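LIP (Serratia marcescens, PDB 4A1R) is a membrane-bound component of the type VI secretion system, a TssJ-family lipoprotein that probably works where this secretion machine meets the bacterial outer membrane. Local coordinates at residues G103-I108 / V139-P144; I31-L37 / I92-Y98; S5-R9 / T118-K122; F14-V20 / I135-V139. All coordinates share one frame; numbering follows the deposited sequence. Where two conformers were deposited one is given.

From the N terminus, contact 3 opens first at residues 5-9, followed by contact 4 on strand 9-16 and contact 2 on strand 31-38. Contact 2 closes first, at 92-98, and so nests inside the loops of both contact 3 and contact 4. Contact 1 then opens at 103-108. Its loop crosses those of contact 3, closed at 118-122, and of contact 4, closed at 135-139, before ending at 139-144; contacts 3 and 4 also cross each other. Contact 2 pairs the inner strands of the antiparallel sheet and contact 4 those of the mixed sheet. Contact 1 joins the edges of these two sheets, while contact 3 ties loops beyond the other end of the sandwich.

Contact 1 of 4, residues G103-I108 / V139-P144; sequences GKTWRI and VSGLRP
Thr-105 and Gly-141 form a single backbone bridge between segments running only 25° from parallel: Thr-105 N donates to Ser-140 O (2.9 Å), and Leu-142 N to Thr-105 O (2.8 Å). Both donors lie in the plane of the carbonyl they meet. Gly-141, with no side chain, allows this close approach, and its phi of 140° is one that glycine takes readily. A water also links Thr-105 OG1 to Leu-142 O. In the beta-sandwich this seam lies where strand 107-111, the edge of the antiparallel sheet, comes up to strand 141-144, the edge of the mixed one. Leu-142 is the apolar wedge between them: its CB meets Ile-108 CG2 at 4.1 Å, and its CD1 reaches the backbone of Trp-106, 3.8 Å from Trp-106 O. Branched Ile-108 can serve two neighbours, for its CD1 slides past Pro-144 CD at 4.2 Å. At the exposed end, the long chain of Lys-104 turns about its CB-CG bond (chi2 -110°) and lays CD 3.1 Å from Val-139 O, while its NZ is bonded to Asn-100 O.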
loop_
_atom_site.group_PDB
_atom_site.type_symbol
_atom_site.label_atom_id
_atom_site.label_comp_id
_atom_site.label_asym_id
_atom_site.label_seq_id
_atom_site.Cartn_x
_atom_site.Cartn_y
_atom_site.Cartn_z
ATOM N N GLY A 103 -16.962 -2.970 7.431
ATOM C CA GLY A 103 -16.896 -1.529 7.623
ATOM C C GLY A 103 -15.519 -0.886 7.743
ATOM O O GLY A 103 -15.423 0.275 8.136
ATOM N N LYS A 104 -14.459 -1.632 7.412
ATOM C CA LYS A 104 -13.095 -1.106 7.466
ATOM C C LYS A 104 -12.576 -0.860 6.062
ATOM O O LYS A 104 -12.920 -1.593 5.119
ATOM C CB LYS A 104 -12.153 -2.066 8.206
ATOM C CG LYS A 104 -12.626 -2.488 9.581
ATOM C CD LYS A 104 -11.801 -1.915 10.700
ATOM C CE LYS A 104 -12.183 -2.556 12.030
ATOM N NZ LYS A 104 -13.552 -3.186 11.909
ATOM N N THR A 105 -11.762 0.187 5.904
ATOM C CA THR A 105 -11.083 0.405 4.624
ATOM C C THR A 105 -9.810 -0.449 4.670
ATOM O O THR A 105 -8.743 0.010 5.103
ATOM C CB THR A 105 -10.787 1.918 4.379
ATOM O OG1 THR A 105 -12.011 2.662 4.511
ATOM C CG2 THR A 105 -10.209 2.147 2.957
ATOM N N TRP A 106 -9.954 -1.711 4.264
ATOM C CA TRP A 106 -8.847 -2.675 4.352
ATOM C C TRP A 106 -7.989 -2.687 3.118
ATOM O O TRP A 106 -6.956 -3.375 3.077
ATOM C CB TRP A 106 -9.376 -4.092 4.643
ATOM C CG TRP A 106 -10.442 -4.620 3.709
ATOM C CD1 TRP A 106 -11.822 -4.633 3.947
ATOM C CD2 TRP A 106 -10.279 -5.289 2.401
ATOM N NE1 TRP A 106 -12.486 -5.227 2.922
ATOM C CE2 TRP A 106 -11.629 -5.634 1.954
ATOM C CE3 TRP A 106 -9.183 -5.642 1.592
ATOM C CZ2 TRP A 106 -11.862 -6.285 0.746
ATOM C CZ3 TRP A 106 -9.437 -6.283 0.368
ATOM C CH2 TRP A 106 -10.742 -6.589 -0.050
ATOM N N ARG A 107 -8.424 -1.982 2.077
ATOM C CA ARG A 107 -7.609 -1.835 0.831
ATOM C C ARG A 107 -7.614 -0.389 0.323
ATOM O O ARG A 107 -8.675 0.291 0.333
ATOM C CB ARG A 107 -8.146 -2.791 -0.230
ATOM C CG ARG A 107 -8.212 -2.316 -1.664
ATOM C CD ARG A 107 -8.992 -3.309 -2.541
ATOM N NE ARG A 107 -10.425 -3.371 -2.221
ATOM C CZ ARG A 107 -11.253 -4.331 -2.629
ATOM N NH1 ARG A 107 -10.821 -5.325 -3.415
ATOM N NH2 ARG A 107 -12.530 -4.297 -2.250
ATOM N N ILE A 108 -6.441 0.091 -0.104
ATOM C CA ILE A 108 -6.364 1.367 -0.833
ATOM C C ILE A 108 -5.448 1.207 -2.050
ATOM O O ILE A 108 -4.537 0.367 -2.063
ATOM C CB ILE A 108 -5.901 2.570 0.039
ATOM C CG1 ILE A 108 -4.433 2.415 0.505
ATOM C CG2 ILE A 108 -6.889 2.915 1.162
ATOM C CD1 ILE A 108 -3.892 3.552 1.357
ATOM N N VAL A 139 -8.234 2.735 13.225
ATOM C CA VAL A 139 -9.322 1.896 13.703
ATOM C C VAL A 139 -10.329 1.589 12.590
ATOM O O VAL A 139 -10.814 0.477 12.491
ATOM C CB VAL A 139 -9.995 2.549 14.946
ATOM C CG1 VAL A 139 -11.348 1.935 15.246
ATOM C CG2 VAL A 139 -9.092 2.423 16.166
ATOM N N SER A 140 -10.645 2.559 11.742
ATOM C CA SER A 140 -11.640 2.325 10.703
ATOM C C SER A 140 -11.043 1.855 9.374
ATOM O O SER A 140 -11.773 1.557 8.451
ATOM C CB SER A 140 -12.538 3.560 10.507
ATOM O OG SER A 140 -11.829 4.661 9.928
ATOM N N GLY A 141 -9.717 1.766 9.273
ATOM C CA GLY A 141 -9.119 1.396 7.992
ATOM C C GLY A 141 -7.857 2.186 7.687
ATOM O O GLY A 141 -7.343 2.935 8.517
ATOM N N LEU A 142 -7.349 1.970 6.490
ATOM C CA LEU A 142 -6.141 2.633 6.047
ATOM C C LEU A 142 -6.544 3.994 5.497
ATOM O O LEU A 142 -7.567 4.101 4.781
ATOM C CB LEU A 142 -5.534 1.873 4.866
ATOM C CG LEU A 142 -4.884 0.511 5.122
ATOM C CD1 LEU A 142 -4.867 -0.319 3.866
ATOM C CD2 LEU A 142 -3.480 0.664 5.702
ATOM N N ARG A 143 -5.716 5.004 5.757
ATOM C CA ARG A 143 -5.899 6.262 5.056
ATOM C C ARG A 143 -4.553 6.968 4.812
ATOM O O ARG A 143 -3.664 6.952 5.671
ATOM C CB ARG A 143 -6.837 7.165 5.824
ATOM C CG ARG A 143 -6.259 7.609 7.139
ATOM C CD ARG A 143 -7.185 8.544 7.897
ATOM N NE ARG A 143 -6.415 9.221 8.934
ATOM C CZ ARG A 143 -6.224 8.757 10.163
ATOM N NH1 ARG A 143 -6.783 7.611 10.553
ATOM N NH2 ARG A 143 -5.483 9.457 11.006
ATOM N N PRO A 144 -4.414 7.571 3.636
ATOM C CA PRO A 144 -3.238 8.430 3.445
ATOM C C PRO A 144 -3.307 9.680 4.335
ATOM O O PRO A 144 -4.403 10.121 4.682
ATOM C CB PRO A 144 -3.273 8.763 1.953
ATOM C CG PRO A 144 -4.655 8.427 1.478
ATOM C CD PRO A 144 -5.200 7.374 2.400
HETATM O O HOH W 1 -10.374 5.263 5.008
#

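Contact 2 of 4, residues I31-L37 / I92-Y98; sequences IKIRVLL and IGVIAEY
Strands 31-38 and 91-96, the two inner strands of the antiparallel sheet, pair here in regular register. Arg-34 with Ile-95 and Leu-36 with Gly-93 are hydrogen-bonded pairs, each closed by two backbone bonds, and a fifth runs from Glu-97 N to Lys-32 O (2.8 Å). Compact beta-branched and aliphatic residues fill the face turned to strand 9-16: Ile-33 CG2 lies 3.8 Å from Val-94 CG1, and Val-35 CG1 3.6 Å from Ile-92 CG2. On the other face, Leu-36 CD1 touches Ile-95 CD1 (4.0 Å) beneath helix 49-60. At the strand end, Ile-31 keeps CG1 trans to its N (chi1 -177°), which carries CD1 over the Tyr-98 ring in a CH-pi contact, 3.5 Å from the centroid and 10° off the normal. The aliphatic part of Lys-32 runs alongside Glu-97, with CD 3.4 Å from OE1. That oxygen accepts from Gln-53, and Lys-32 NZ is bonded to Gln-69. Glu-97 OE2 meets Arg-34 through a water in the guanidinium plane, 2.8 Å from NH1; Leu-52 O also accepts from NH1. Lys-32 and Arg-34 lie near the carboxylate without forming a salt bridge, and with the waters and Gln-53 they would probably favour its ionised form.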
loop_
_atom_site.group_PDB
_atom_site.type_symbol
_atom_site.label_atom_id
_atom_site.label_comp_id
_atom_site.label_asym_id
_atom_site.label_seq_id
_atom_site.Cartn_x
_atom_site.Cartn_y
_atom_site.Cartn_z
ATOM N N ILE A 31 -1.064 -5.912 12.881
ATOM C CA ILE A 31 -1.838 -6.129 11.682
ATOM C C ILE A 31 -0.898 -6.336 10.491
ATOM O O ILE A 31 0.147 -5.687 10.386
ATOM C CB ILE A 31 -2.844 -4.953 11.485
ATOM C CG1 ILE A 31 -3.734 -5.184 10.272
ATOM C CG2 ILE A 31 -2.085 -3.616 11.436
ATOM C CD1 ILE A 31 -4.968 -4.281 10.194
ATOM N N LYS A 32 -1.275 -7.275 9.616
ATOM C CA LYS A 32 -0.488 -7.605 8.427
ATOM C C LYS A 32 -0.803 -6.589 7.343
ATOM O O LYS A 32 -1.988 -6.393 7.002
ATOM C CB LYS A 32 -0.774 -9.031 7.902
ATOM C CG LYS A 32 0.046 -9.382 6.636
ATOM C CD LYS A 32 -0.243 -10.795 6.102
ATOM C CE LYS A 32 0.680 -11.825 6.760
ATOM N NZ LYS A 32 0.849 -12.956 5.792
ATOM N N ILE A 33 0.259 -5.985 6.796
ATOM C CA ILE A 33 0.137 -5.026 5.707
ATOM C C ILE A 33 0.764 -5.616 4.479
ATOM O O ILE A 33 1.907 -6.092 4.542
ATOM C CB ILE A 33 0.842 -3.695 6.035
ATOM C CG1 ILE A 33 0.377 -3.111 7.387
ATOM C CG2 ILE A 33 0.675 -2.694 4.883
ATOM C CD1 ILE A 33 -1.047 -2.575 7.392
ATOM N N ARG A 34 0.034 -5.623 3.369
ATOM C CA ARG A 34 0.654 -6.006 2.099
ATOM C C ARG A 34 0.763 -4.822 1.152
ATOM O O ARG A 34 -0.094 -3.952 1.136
ATOM C CB ARG A 34 -0.113 -7.167 1.477
ATOM C CG ARG A 34 -0.188 -8.393 2.399
ATOM C CD ARG A 34 -1.008 -9.487 1.752
ATOM N NE ARG A 34 -0.417 -9.920 0.491
ATOM C CZ ARG A 34 -1.017 -10.697 -0.409
ATOM N NH1 ARG A 34 -2.262 -11.127 -0.223
ATOM N NH2 ARG A 34 -0.369 -11.034 -1.519
ATOM N N VAL A 35 1.827 -4.786 0.361
ATOM C CA VAL A 35 2.038 -3.673 -0.552
ATOM C C VAL A 35 2.272 -4.323 -1.885
ATOM O O VAL A 35 3.151 -5.183 -2.003
ATOM C CB VAL A 35 3.228 -2.764 -0.134
ATOM C CG1 VAL A 35 3.538 -1.748 -1.239
ATOM C CG2 VAL A 35 2.933 -2.028 1.159
ATOM N N LEU A 36 1.454 -3.953 -2.874
ATOM C CA LEU A 36 1.519 -4.590 -4.161
ATOM C C LEU A 36 1.856 -3.564 -5.251
ATOM O O LEU A 36 1.257 -2.495 -5.321
ATOM C CB LEU A 36 0.186 -5.302 -4.481
ATOM C CG LEU A 36 -0.250 -6.523 -3.636
ATOM C CD1 LEU A 36 -0.565 -6.159 -2.203
ATOM C CD2 LEU A 36 -1.510 -7.117 -4.242
ATOM N N LEU A 37 2.811 -3.904 -6.113
ATOM C CA LEU A 37 3.066 -3.077 -7.265
ATOM C C LEU A 37 2.189 -3.546 -8.429
ATOM O O LEU A 37 2.192 -4.737 -8.801
ATOM C CB LEU A 37 4.561 -3.140 -7.619
ATOM C CG LEU A 37 5.025 -2.149 -8.671
ATOM C CD1 LEU A 37 5.116 -0.754 -8.055
ATOM C CD2 LEU A 37 6.383 -2.601 -9.193
ATOM N N ILE A 92 0.255 1.663 -6.567
ATOM C CA ILE A 92 0.635 0.872 -5.365
ATOM C C ILE A 92 -0.660 0.492 -4.611
ATOM O O ILE A 92 -1.403 1.372 -4.151
ATOM C CB ILE A 92 1.584 1.667 -4.418
ATOM C CG1 ILE A 92 2.848 2.125 -5.138
ATOM C CG2 ILE A 92 1.934 0.889 -3.145
ATOM C CD1 ILE A 92 3.620 1.042 -5.858
ATOM N N GLY A 93 -0.942 -0.807 -4.504
ATOM C CA GLY A 93 -2.103 -1.282 -3.718
ATOM C C GLY A 93 -1.657 -1.596 -2.293
ATOM O O GLY A 93 -0.566 -2.134 -2.080
ATOM N N VAL A 94 -2.472 -1.260 -1.302
ATOM C CA VAL A 94 -2.099 -1.546 0.087
ATOM C C VAL A 94 -3.298 -2.280 0.681
ATOM O O VAL A 94 -4.455 -1.856 0.470
ATOM C CB VAL A 94 -1.758 -0.281 0.918
ATOM C CG1 VAL A 94 -1.206 -0.662 2.293
ATOM C CG2 VAL A 94 -0.760 0.614 0.192
ATOM N N ILE A 95 -3.021 -3.394 1.364
ATOM C CA ILE A 95 -4.035 -4.241 2.022
ATOM C C ILE A 95 -3.672 -4.309 3.512
ATOM O O ILE A 95 -2.502 -4.484 3.868
ATOM C CB ILE A 95 -4.032 -5.700 1.442
ATOM C CG1 ILE A 95 -4.379 -5.703 -0.045
ATOM C CG2 ILE A 95 -5.013 -6.624 2.205
ATOM C CD1 ILE A 95 -4.206 -7.034 -0.747
ATOM N N ALA A 96 -4.656 -4.165 4.395
ATOM C CA ALA A 96 -4.412 -4.288 5.849
ATOM C C ALA A 96 -5.346 -5.416 6.297
ATOM O O ALA A 96 -6.552 -5.295 6.126
ATOM C CB ALA A 96 -4.819 -3.019 6.568
ATOM N N GLU A 97 -4.801 -6.496 6.841
ATOM C CA GLU A 97 -5.642 -7.688 7.151
ATOM C C GLU A 97 -6.257 -7.555 8.566
ATOM O O GLU A 97 -5.854 -8.244 9.524
ATOM C CB GLU A 97 -4.826 -8.979 6.992
ATOM C CG GLU A 97 -4.206 -9.128 5.586
ATOM C CD GLU A 97 -3.664 -10.528 5.256
ATOM O OE1 GLU A 97 -3.627 -11.387 6.148
ATOM O OE2 GLU A 97 -3.276 -10.748 4.078
ATOM N N TYR A 98 -7.186 -6.610 8.711
ATOM C CA TYR A 98 -7.922 -6.448 9.968
ATOM C C TYR A 98 -8.629 -7.764 10.343
ATOM O O TYR A 98 -9.182 -8.433 9.468
ATOM C CB TYR A 98 -9.013 -5.378 9.817
ATOM C CG TYR A 98 -8.475 -3.955 9.725
ATOM C CD1 TYR A 98 -8.239 -3.202 10.879
ATOM C CD2 TYR A 98 -8.195 -3.385 8.488
ATOM C CE1 TYR A 98 -7.768 -1.906 10.796
ATOM C CE2 TYR A 98 -7.701 -2.094 8.399
ATOM C CZ TYR A 98 -7.478 -1.362 9.557
ATOM O OH TYR A 98 -6.985 -0.065 9.473
HETATM O O HOH W 2 -3.605 -9.138 10.338
HETATM O O HOH W 3 -1.839 -12.808 3.636
HETATM O O HOH W 4 -4.102 -10.064 1.623
#

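Contact 3 of 4, residues S5-R9 / T118-K122; sequences SVPSR and TNFYK
Tyr-121 reaches across to Val-6 and Pro-7, and its side chain can be followed outward atom by atom. CB passes 4.2 Å from Val-6 CG2, and the same methyl next meets CD2 of the ring, at 4.0 Å. Farther out the proline takes over, with Pro-7 CG 3.7 Å from Tyr-121 CE2 and 3.3 Å from the phenolic OH. Both approaches to the ring are oblique, and the pyrrolidine crosses the tyrosine side chain at about a right angle. With CG anti to its own carbonyl carbon (chi1 -78°), the ring has Thr-118 O in plane at its edge. Phe-120 CE1 stands above one face, toward the rim. The hydroxyl at the tip is held by Pro-128 O in the same long loop.

Thr-118 is the polar partner. Its OG1 donates to Val-6 O over 3.2 Å, from well above the carbonyl plane, while its methyl CG2 rests 3.6 Å from Pro-7 CD. One short branched side chain thus supplies both a donor and an apolar surface. The peptide bond preceding Pro-7 is cis, a geometry proline accepts more easily than other residues, and it bends the chain sharply between Val-6 and Pro-7.

The contact joins the segment leading into strand 9-16 to the loop between strands 107-111 and 130-138. Val-6 is poorly ordered, and a single, rather long hydrogen bond crosses to it, which suggests that the attachment rests mostly on the apolar contacts of Val-6 and Pro-7 with Tyr-121 and the Thr-118 methyl.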
loop_
_atom_site.group_PDB
_atom_site.type_symbol
_atom_site.label_atom_id
_atom_site.label_comp_id
_atom_site.label_asym_id
_atom_site.label_seq_id
_atom_site.Cartn_x
_atom_site.Cartn_y
_atom_site.Cartn_z
ATOM N N SER A 5 10.464 3.482 -12.566
ATOM C CA SER A 5 11.679 3.794 -13.382
ATOM C C SER A 5 11.996 5.295 -13.421
ATOM O O SER A 5 13.164 5.684 -13.329
ATOM C CB SER A 5 11.536 3.238 -14.797
ATOM O OG SER A 5 12.786 3.224 -15.468
ATOM N N VAL A 6 10.958 6.125 -13.555
ATOM C CA VAL A 6 11.100 7.591 -13.501
ATOM C C VAL A 6 9.964 8.238 -12.677
ATOM O O VAL A 6 8.911 8.569 -13.230
ATOM C CB VAL A 6 11.245 8.219 -14.926
ATOM C CG1 VAL A 6 10.015 7.962 -15.796
ATOM C CG2 VAL A 6 11.575 9.708 -14.859
ATOM N N PRO A 7 10.154 8.392 -11.344
ATOM C CA PRO A 7 11.292 7.996 -10.503
ATOM C C PRO A 7 11.345 6.477 -10.280
ATOM O O PRO A 7 10.352 5.782 -10.507
ATOM C CB PRO A 7 11.037 8.746 -9.183
ATOM C CG PRO A 7 9.897 9.678 -9.443
ATOM C CD PRO A 7 9.105 9.029 -10.529
ATOM N N SER A 8 12.504 5.971 -9.867
ATOM C CA SER A 8 12.779 4.528 -9.940
ATOM C C SER A 8 12.318 3.718 -8.732
ATOM O O SER A 8 12.177 2.480 -8.808
ATOM C CB SER A 8 14.273 4.275 -10.140
ATOM O OG SER A 8 15.009 4.675 -9.000
ATOM N N ARG A 9 12.156 4.396 -7.614
ATOM C CA ARG A 9 11.716 3.694 -6.404
ATOM C C ARG A 9 10.649 4.418 -5.614
ATOM O O ARG A 9 10.335 5.597 -5.877
ATOM C CB ARG A 9 12.890 3.215 -5.535
ATOM C CG ARG A 9 14.017 4.182 -5.221
ATOM C CD ARG A 9 15.192 3.443 -4.548
ATOM N NE ARG A 9 14.803 2.707 -3.325
ATOM C CZ ARG A 9 14.670 1.374 -3.218
ATOM N NH1 ARG A 9 14.905 0.573 -4.241
ATOM N NH2 ARG A 9 14.302 0.848 -2.066
ATOM N N THR A 118 6.128 13.659 -14.088
ATOM C CA THR A 118 7.554 13.453 -13.789
ATOM C C THR A 118 8.445 13.979 -14.914
ATOM O O THR A 118 9.634 13.635 -15.029
ATOM C CB THR A 118 7.883 11.983 -13.465
ATOM O OG1 THR A 118 7.481 11.142 -14.552
ATOM C CG2 THR A 118 7.173 11.555 -12.201
ATOM N N ASN A 119 7.853 14.843 -15.725
ATOM C CA ASN A 119 8.553 15.511 -16.813
ATOM C C ASN A 119 9.806 16.277 -16.371
ATOM O O ASN A 119 10.788 16.331 -17.118
ATOM C CB ASN A 119 7.598 16.454 -17.547
ATOM C CG ASN A 119 7.961 16.620 -19.002
ATOM O OD1 ASN A 119 8.006 15.640 -19.754
ATOM N ND2 ASN A 119 8.221 17.863 -19.415
ATOM N N PHE A 120 9.771 16.838 -15.158
ATOM C CA PHE A 120 10.848 17.685 -14.644
ATOM C C PHE A 120 12.234 17.035 -14.583
ATOM O O PHE A 120 13.240 17.739 -14.526
ATOM C CB PHE A 120 10.480 18.313 -13.290
ATOM C CG PHE A 120 10.228 17.319 -12.192
ATOM C CD1 PHE A 120 11.282 16.753 -11.488
ATOM C CD2 PHE A 120 8.928 16.974 -11.838
ATOM C CE1 PHE A 120 11.051 15.839 -10.464
ATOM C CE2 PHE A 120 8.689 16.063 -10.821
ATOM C CZ PHE A 120 9.752 15.487 -10.135
ATOM N N TYR A 121 12.287 15.704 -14.612
ATOM C CA TYR A 121 13.552 14.980 -14.554
ATOM C C TYR A 121 14.494 15.113 -15.755
ATOM O O TYR A 121 15.688 14.982 -15.579
ATOM C CB TYR A 121 13.293 13.494 -14.308
ATOM C CG TYR A 121 12.971 13.153 -12.877
ATOM C CD1 TYR A 121 13.984 13.077 -11.910
ATOM C CD2 TYR A 121 11.663 12.873 -12.492
ATOM C CE1 TYR A 121 13.697 12.763 -10.592
ATOM C CE2 TYR A 121 11.358 12.541 -11.183
ATOM C CZ TYR A 121 12.368 12.492 -10.236
ATOM O OH TYR A 121 12.046 12.166 -8.940
ATOM N N LYS A 122 13.984 15.339 -16.969
ATOM C CA LYS A 122 14.878 15.493 -18.117
ATOM C C LYS A 122 15.743 16.751 -17.990
ATOM O O LYS A 122 16.890 16.766 -18.445
ATOM C CB LYS A 122 14.122 15.472 -19.449
ATOM C CG LYS A 122 12.913 16.383 -19.511
ATOM C CD LYS A 122 12.661 16.840 -20.941
ATOM C CE LYS A 122 11.174 16.984 -21.217
ATOM N NZ LYS A 122 10.896 17.099 -22.678
#

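Contact 4 of 4, residues F14-V20 / I135-V139; sequences FDADRQV and IVAGV
A chi1 of -72° in Phe-14 sets CG trans to the carbonyl carbon and lays the ring beside Ile-135, both side chains pointing the same way, with Phe-14 CE2 3.6 Å from Ile-135 CB. Asp-17 makes a similar choice (chi1 -75°), and this brings its carboxylate round to the glycine at the end of the other strand. OD2 there comes within 3.3 Å of Gly-138 CA, a tight approach that suits a residue without a side chain, and accepts a weak bond from Val-139 N.

The backbones run parallel, the short strand axes 21° apart, and the bonds alternate as in any parallel pair. Asp-15 N donates to Ile-135 O (3.1 Å), Ala-137 N to Asp-15 O (2.8 Å), and Asp-17 N to Ala-137 O (3.1 Å). Small Ala-16 and Ala-137 keep the inward face low beyond the bulky Phe-14. After Asp-17 the chain folds into a type I turn, closed by Val-20 N on Asp-17 O, and Val-20 CG2 comes back to within 3.3 Å of Ala-137 O. Gln-19 CB meets Val-139 CG2 at 3.7 Å on the surface of this turn.

Within the mixed sheet, strand 79-84 flanks strand 9-16, and strand 141-144 flanks strand 130-138. Asp-15, on the face shared with Val-136, is bonded through OD1 to Gly-78 N. The Phe-14 face looks into the sandwich: the Phe-14 ring packs edge-to-face with Phe-70 of strand 64-72, Ala-137 touches Leu-72, and Ile-135 lies against Ile-108 and Leu-110 of strand 107-111.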
loop_
_atom_site.group_PDB
_atom_site.type_symbol
_atom_site.label_atom_id
_atom_site.label_comp_id
_atom_site.label_asym_id
_atom_site.label_seq_id
_atom_site.Cartn_x
_atom_site.Cartn_y
_atom_site.Cartn_z
ATOM N N PHE A 14 4.463 4.038 7.603
ATOM C CA PHE A 14 3.204 3.616 8.247
ATOM C C PHE A 14 3.215 3.992 9.714
ATOM O O PHE A 14 4.235 3.830 10.410
ATOM C CB PHE A 14 2.953 2.095 8.088
ATOM C CG PHE A 14 2.569 1.682 6.713
ATOM C CD1 PHE A 14 3.542 1.430 5.729
ATOM C CD2 PHE A 14 1.221 1.546 6.375
ATOM C CE1 PHE A 14 3.182 1.060 4.451
ATOM C CE2 PHE A 14 0.852 1.176 5.088
ATOM C CZ PHE A 14 1.829 0.912 4.130
ATOM N N ASP A 15 2.087 4.560 10.142
ATOM C CA ASP A 15 1.709 4.711 11.543
ATOM C C ASP A 15 0.461 3.835 11.770
ATOM O O ASP A 15 -0.398 3.750 10.884
ATOM C CB ASP A 15 1.298 6.175 11.845
ATOM C CG ASP A 15 2.477 7.140 11.902
ATOM O OD1 ASP A 15 3.629 6.751 11.601
ATOM O OD2 ASP A 15 2.242 8.310 12.277
ATOM N N ALA A 16 0.359 3.228 12.951
ATOM C CA ALA A 16 -0.842 2.490 13.355
ATOM C C ALA A 16 -1.384 3.093 14.652
ATOM O O ALA A 16 -0.621 3.336 15.590
ATOM C CB ALA A 16 -0.542 1.011 13.553
ATOM N N ASP A 17 -2.685 3.355 14.681
ATOM C CA ASP A 17 -3.366 3.794 15.916
ATOM C C ASP A 17 -3.107 2.822 17.048
ATOM O O ASP A 17 -3.092 1.601 16.857
ATOM C CB ASP A 17 -4.871 3.917 15.678
ATOM C CG ASP A 17 -5.244 5.152 14.867
ATOM O OD1 ASP A 17 -4.356 5.996 14.577
ATOM O OD2 ASP A 17 -6.442 5.292 14.525
ATOM N N ARG A 18 -2.926 3.352 18.246
ATOM C CA ARG A 18 -2.904 2.524 19.452
ATOM C C ARG A 18 -4.049 1.508 19.568
ATOM O O ARG A 18 -3.875 0.438 20.146
ATOM C CB ARG A 18 -2.866 3.412 20.699
ATOM C CG ARG A 18 -1.465 3.887 21.051
ATOM C CD ARG A 18 -1.400 4.492 22.449
ATOM N NE ARG A 18 -1.141 3.494 23.492
ATOM C CZ ARG A 18 -2.048 3.040 24.357
ATOM N NH1 ARG A 18 -3.302 3.489 24.322
ATOM N NH2 ARG A 18 -1.700 2.134 25.264
ATOM N N GLN A 19 -5.205 1.842 19.017
ATOM C CA GLN A 19 -6.385 0.984 19.126
ATOM C C GLN A 19 -6.677 0.176 17.876
ATOM O O GLN A 19 -7.770 -0.380 17.748
ATOM C CB GLN A 19 -7.636 1.802 19.462
ATOM C CG GLN A 19 -7.616 2.523 20.809
ATOM C CD GLN A 19 -7.131 1.655 21.957
ATOM O OE1 GLN A 19 -7.569 0.513 22.134
ATOM N NE2 GLN A 19 -6.225 2.205 22.756
ATOM N N VAL A 20 -5.731 0.140 16.939
ATOM C CA VAL A 20 -6.000 -0.497 15.657
ATOM C C VAL A 20 -6.246 -1.988 15.925
ATOM O O VAL A 20 -5.593 -2.620 16.785
ATOM C CB VAL A 20 -4.832 -0.291 14.638
ATOM C CG1 VAL A 20 -3.688 -1.247 14.932
ATOM C CG2 VAL A 20 -5.319 -0.420 13.190
ATOM N N ILE A 135 0.942 6.670 5.278
ATOM C CA ILE A 135 -0.325 5.937 5.452
ATOM C C ILE A 135 -0.552 5.697 6.938
ATOM O O ILE A 135 0.387 5.387 7.700
ATOM C CB ILE A 135 -0.328 4.565 4.714
ATOM C CG1 ILE A 135 0.042 4.712 3.236
ATOM C CG2 ILE A 135 -1.668 3.825 4.861
ATOM C CD1 ILE A 135 -0.890 5.599 2.428
ATOM N N VAL A 136 -1.797 5.842 7.373
ATOM C CA VAL A 136 -2.138 5.431 8.730
ATOM C C VAL A 136 -3.064 4.203 8.680
ATOM O O VAL A 136 -4.069 4.196 7.947
ATOM C CB VAL A 136 -2.823 6.554 9.526
ATOM C CG1 VAL A 136 -3.139 6.070 10.942
ATOM C CG2 VAL A 136 -1.930 7.794 9.571
ATOM N N ALA A 137 -2.702 3.159 9.427
ATOM C CA ALA A 137 -3.640 2.047 9.715
ATOM C C ALA A 137 -4.462 2.455 10.947
ATOM O O ALA A 137 -4.015 2.362 12.091
ATOM C CB ALA A 137 -2.884 0.747 9.962
ATOM N N GLY A 138 -5.664 2.958 10.690
ATOM C CA GLY A 138 -6.487 3.474 11.757
ATOM C C GLY A 138 -7.537 2.449 12.136
ATOM O O GLY A 138 -7.721 1.425 11.453
ATOM N N VAL A 139 -8.234 2.735 13.225
ATOM C CA VAL A 139 -9.322 1.896 13.703
ATOM C C VAL A 139 -10.329 1.589 12.590
ATOM O O VAL A 139 -10.814 0.477 12.491
ATOM C CB VAL A 139 -9.995 2.549 14.946
ATOM C CG1 VAL A 139 -11.348 1.935 15.246
ATOM C CG2 VAL A 139 -9.092 2.423 16.166
#